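Local coordinates for protein 3-keto-5-aminohexanoate cleavage enzyme (Ralstonia eutropha, PDB 3C6C) that probably cleaves 3-keto-5-aminohexanoate or a related beta-keto acid, using a divalent metal ion bound in a TIM barrel, at residues C104-F109 with V133-D138; A221-E226 with M251-Q256. All coordinates share one frame; numbering follows the deposited sequence.

Contact 1 of 2, residues C104-F109 with V133-D138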
# COMPACT_ATOMS: atom_id res chain seq x y z
N CYS A 104 -18.06 -20.37 18.20
CA CYS A 104 -17.26 -21.33 18.95
C CYS A 104 -16.02 -20.64 19.50
O CYS A 104 -14.98 -21.27 19.66
CB CYS A 104 -16.91 -22.52 18.08
SG CYS A 104 -16.59 -24.02 19.06
N GLY A 105 -16.17 -19.34 19.74
CA GLY A 105 -15.13 -18.49 20.34
C GLY A 105 -15.05 -18.65 21.85
O GLY A 105 -14.12 -18.23 22.53
N LEU A 106 -16.08 -19.31 22.33
CA LEU A 106 -16.28 -19.62 23.78
C LEU A 106 -15.19 -20.50 24.40
O LEU A 106 -14.53 -21.28 23.72
CB LEU A 106 -17.65 -20.29 23.96
CG LEU A 106 -17.94 -21.55 23.10
CD1 LEU A 106 -17.63 -22.87 23.83
CD2 LEU A 106 -19.40 -21.51 22.61
N GLY A 107 -15.00 -20.32 25.70
CA GLY A 107 -14.11 -21.16 26.51
C GLY A 107 -12.62 -20.91 26.38
O GLY A 107 -11.80 -21.83 26.54
N ALA A 108 -12.27 -19.68 26.04
CA ALA A 108 -10.88 -19.27 25.81
C ALA A 108 -10.58 -18.04 26.65
O ALA A 108 -9.66 -17.28 26.38
CB ALA A 108 -10.61 -18.99 24.32
N PHE A 109 -11.41 -17.85 27.66
CA PHE A 109 -11.41 -16.62 28.47
C PHE A 109 -10.53 -16.73 29.72
O PHE A 109 -10.84 -17.42 30.67
CB PHE A 109 -12.85 -16.25 28.82
CG PHE A 109 -13.00 -15.03 29.69
CD1 PHE A 109 -12.81 -13.75 29.17
CD2 PHE A 109 -13.36 -15.15 31.03
CE1 PHE A 109 -12.95 -12.63 29.96
CE2 PHE A 109 -13.51 -14.02 31.83
CZ PHE A 109 -13.30 -12.76 31.30
N VAL A 133 -16.90 -27.98 22.05
CA VAL A 133 -17.54 -28.34 20.77
C VAL A 133 -18.88 -29.05 20.99
O VAL A 133 -19.55 -29.47 20.04
CB VAL A 133 -16.61 -29.19 19.84
CG1 VAL A 133 -15.28 -28.42 19.49
CG2 VAL A 133 -16.35 -30.57 20.42
N LYS A 134 -19.27 -29.16 22.25
CA LYS A 134 -20.50 -29.91 22.60
C LYS A 134 -21.74 -29.39 21.82
O LYS A 134 -22.51 -30.15 21.23
CB LYS A 134 -20.74 -29.89 24.12
CG LYS A 134 -22.05 -30.44 24.56
CD LYS A 134 -22.29 -31.84 24.01
CE LYS A 134 -23.57 -32.49 24.62
NZ LYS A 134 -24.59 -31.49 25.10
N HIS A 135 -21.90 -28.08 21.80
CA HIS A 135 -23.05 -27.47 21.10
C HIS A 135 -23.02 -27.73 19.61
O HIS A 135 -24.06 -27.85 18.95
CB HIS A 135 -23.20 -25.98 21.43
CG HIS A 135 -22.10 -25.13 20.90
ND1 HIS A 135 -20.78 -25.27 21.29
CD2 HIS A 135 -22.13 -24.10 20.02
CE1 HIS A 135 -20.05 -24.37 20.66
NE2 HIS A 135 -20.84 -23.64 19.89
N LEU A 136 -21.82 -27.85 19.08
CA LEU A 136 -21.65 -28.07 17.65
C LEU A 136 -22.09 -29.50 17.28
O LEU A 136 -22.71 -29.74 16.26
CB LEU A 136 -20.21 -27.82 17.21
CG LEU A 136 -19.65 -26.41 17.37
CD1 LEU A 136 -18.25 -26.39 16.70
CD2 LEU A 136 -20.61 -25.39 16.76
N GLU A 137 -21.76 -30.41 18.19
CA GLU A 137 -22.11 -31.83 18.05
C GLU A 137 -23.63 -31.95 18.02
O GLU A 137 -24.19 -32.71 17.25
CB GLU A 137 -21.52 -32.64 19.19
CG GLU A 137 -20.01 -32.70 19.18
CD GLU A 137 -19.41 -33.39 20.40
OE1 GLU A 137 -20.11 -33.58 21.40
OE2 GLU A 137 -18.21 -33.72 20.35
N ASP A 138 -24.28 -31.16 18.86
CA ASP A 138 -25.74 -31.27 19.04
C ASP A 138 -26.48 -30.59 17.89
O ASP A 138 -27.54 -31.06 17.45
CB ASP A 138 -26.22 -30.57 20.33
CG ASP A 138 -25.77 -31.25 21.63
OD1 ASP A 138 -25.27 -32.42 21.63
OD2 ASP A 138 -25.94 -30.58 22.68
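Leu106 and His135 reach toward each other from opposite directions. The methyl Leu106 CD2 touches the imidazole at His135 CE1, 3.5 Å away, and His135 NE2 is 3.7 Å from the same methyl. The thiol of Cys104 meets the same ring corner, with Cys104 SG 3.8 Å from His135 CE1. The sulfur lies 72° off the ring normal, so its approach is oblique. Cys104 SG also packs on the methyl Leu136 CD1 at 3.7 Å. Within the helix, Leu136 CD2 lies 3.5 Å above one face of the His135 ring, displaced toward the rim. One leucine therefore packs on both the thiol and the imidazole.

The side chain of Cys104 starts out toward the helix, and its sulfur, set opposite the backbone nitrogen (chi1 -155°), reaches His135 and Leu136. His135 CG lies between its backbone N and carbonyl carbon (chi1 67°), which directs the ring to the 104-109 loop. The contact between the segments is apolar and sulfur-aromatic in character. His135 NE2 hydrogen-bonds to the carbonyl oxygen of Thr103. This bond ties the 134-139 helix to the end of strand 99-103 and would restrain rotation of the ring. Phe84 of helix 81-92 also meets the imidazole. Met172 and Phe176 of helix 166-179 pack on Cys104.

The two segments belong to the long connection between the neighbouring parallel strands 99-103 and 143-147. This is a beta-alpha-beta crossover of the TIM barrel, with the short helix 134-139 packed against the chain leaving the first strand.

Contact 2 of 2, residues A221-E226 with M251-Q256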
# COMPACT_ATOMS: atom_id res chain seq x y z
N ALA A 221 -5.96 -5.55 15.01
CA ALA A 221 -5.77 -4.71 13.83
C ALA A 221 -6.90 -3.68 13.75
O ALA A 221 -8.06 -4.02 13.98
CB ALA A 221 -5.71 -5.57 12.54
N PRO A 222 -6.56 -2.44 13.40
CA PRO A 222 -7.57 -1.37 13.34
C PRO A 222 -8.43 -1.42 12.08
O PRO A 222 -8.10 -2.02 11.05
CB PRO A 222 -6.73 -0.10 13.36
CG PRO A 222 -5.45 -0.49 12.67
CD PRO A 222 -5.20 -1.91 13.13
N ALA A 223 -9.54 -0.70 12.19
CA ALA A 223 -10.50 -0.55 11.09
C ALA A 223 -10.06 0.55 10.12
O ALA A 223 -10.48 1.69 10.22
CB ALA A 223 -11.95 -0.21 11.68
N SER A 224 -9.19 0.19 9.19
CA SER A 224 -8.78 1.10 8.14
C SER A 224 -8.73 0.36 6.81
O SER A 224 -8.56 -0.86 6.75
CB SER A 224 -7.42 1.75 8.42
OG SER A 224 -6.34 0.82 8.28
N THR A 225 -8.87 1.13 5.75
CA THR A 225 -8.73 0.58 4.40
C THR A 225 -7.35 -0.07 4.20
O THR A 225 -7.22 -1.15 3.61
CB THR A 225 -8.99 1.68 3.32
OG1 THR A 225 -10.33 2.18 3.50
CG2 THR A 225 -8.86 1.11 1.92
N GLU A 226 -6.34 0.57 4.76
CA GLU A 226 -4.96 0.14 4.63
C GLU A 226 -4.78 -1.22 5.29
O GLU A 226 -4.08 -2.10 4.77
CB GLU A 226 -4.00 1.19 5.21
CG GLU A 226 -3.90 2.43 4.36
CD GLU A 226 -4.86 3.57 4.78
OE1 GLU A 226 -5.95 3.34 5.41
OE2 GLU A 226 -4.53 4.73 4.48
N MSE A 251 -20.67 0.14 9.06
CA MSE A 251 -21.07 0.39 7.65
C MSE A 251 -19.86 0.70 6.73
O MSE A 251 -19.77 0.14 5.64
CB MSE A 251 -22.19 1.42 7.54
CG MSE A 251 -23.52 0.91 8.07
SE MSE A 251 -24.23 -0.71 7.24
CE MSE A 251 -25.47 -1.29 8.60
N PRO A 252 -18.93 1.58 7.16
CA PRO A 252 -17.70 1.80 6.38
C PRO A 252 -16.93 0.52 6.07
O PRO A 252 -16.50 0.30 4.94
CB PRO A 252 -16.89 2.76 7.28
CG PRO A 252 -17.97 3.53 7.98
CD PRO A 252 -18.96 2.46 8.34
N MSE A 253 -16.77 -0.35 7.06
CA MSE A 253 -15.99 -1.56 6.81
C MSE A 253 -16.72 -2.54 5.90
O MSE A 253 -16.12 -3.24 5.09
CB MSE A 253 -15.53 -2.24 8.10
CG MSE A 253 -14.42 -1.48 8.85
SE MSE A 253 -12.81 -0.97 7.88
CE MSE A 253 -13.23 0.65 7.22
N MSE A 254 -18.04 -2.56 6.01
CA MSE A 254 -18.88 -3.36 5.11
C MSE A 254 -18.68 -2.93 3.65
O MSE A 254 -18.41 -3.74 2.75
CB MSE A 254 -20.36 -3.24 5.52
CG MSE A 254 -21.40 -3.99 4.63
SE MSE A 254 -21.91 -3.02 3.06
CE MSE A 254 -22.51 -1.36 3.84
N ALA A 255 -18.77 -1.62 3.42
CA ALA A 255 -18.66 -1.10 2.05
C ALA A 255 -17.24 -1.37 1.52
O ALA A 255 -17.03 -1.74 0.35
CB ALA A 255 -19.02 0.42 1.97
N GLN A 256 -16.27 -1.21 2.40
CA GLN A 256 -14.85 -1.33 2.02
C GLN A 256 -14.52 -2.76 1.65
O GLN A 256 -13.85 -3.03 0.64
CB GLN A 256 -13.90 -0.84 3.14
CG GLN A 256 -12.45 -0.85 2.68
CD GLN A 256 -12.25 0.06 1.50
OE1 GLN A 256 -12.04 1.26 1.68
NE2 GLN A 256 -12.34 -0.50 0.28
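The selenium of Met253, a selenomethionine, overlaps the backbone and methyl of Ala223. Met253 SE lies 3.9 Å from Ala223 C, and 4.0 Å from Ala223 CB. The Met253 chain bends at both chi2 and chi3, so the end of the side chain comes nearer to the loop than its first bond would suggest. Ala223 is the centre of an inverse gamma turn, and the selenium of Met253 is also 4.0 Å from the next amide nitrogen, Ser224 N.

The loop then enters helix 225-232, with Ser224 at the N-cap. Ser224 OG hydrogen-bonds to Thr227 OG1 in the first turn. Helices 225-232 and 250-260 follow the parallel strands 210-214 and 240-244, so the contact joins successive outer helices of the TIM barrel.

The polar part of the contact is about one turn along helix 250-260 from Met253. Thr225 OG1 donates to Gln256 OE1 at 2.7 Å. The two side chains cross at about a right angle. The C=O...donor angle is 123°, but the hydroxyl sits 36° out of the carbonyl plane, above it, and does not use a lone-pair direction. The methyl Thr225 CG2 also presses on the amide, 3.2 Å from Gln256 OE1. This same oxygen hydrogen-bonds to NE2 of Gln256 of the second subunit, so two bonds grip it. Thr225 also packs on Leu260 of that subunit.

In the fold
Contact 1 and contact 2 lie on opposite sides of the chain's centre. Their centres are 28 Å apart and their nearest atoms about 17 Å, so they do not touch. Contact 1 lies within the connection from strand 99-103 to strand 143-147. Contact 2 comes later in the chain and joins the helices after strands 210-214 and 240-244. Contact 1 lies near the metal site but outside its ligand shell: the side chain of Cys104 is about 9 Å from the nickel ion held by His66, His68 and Glu269. Zinc is the cofactor assigned to the family. A second and a third subunit pack on contact 2, while no other chain touches contact 1.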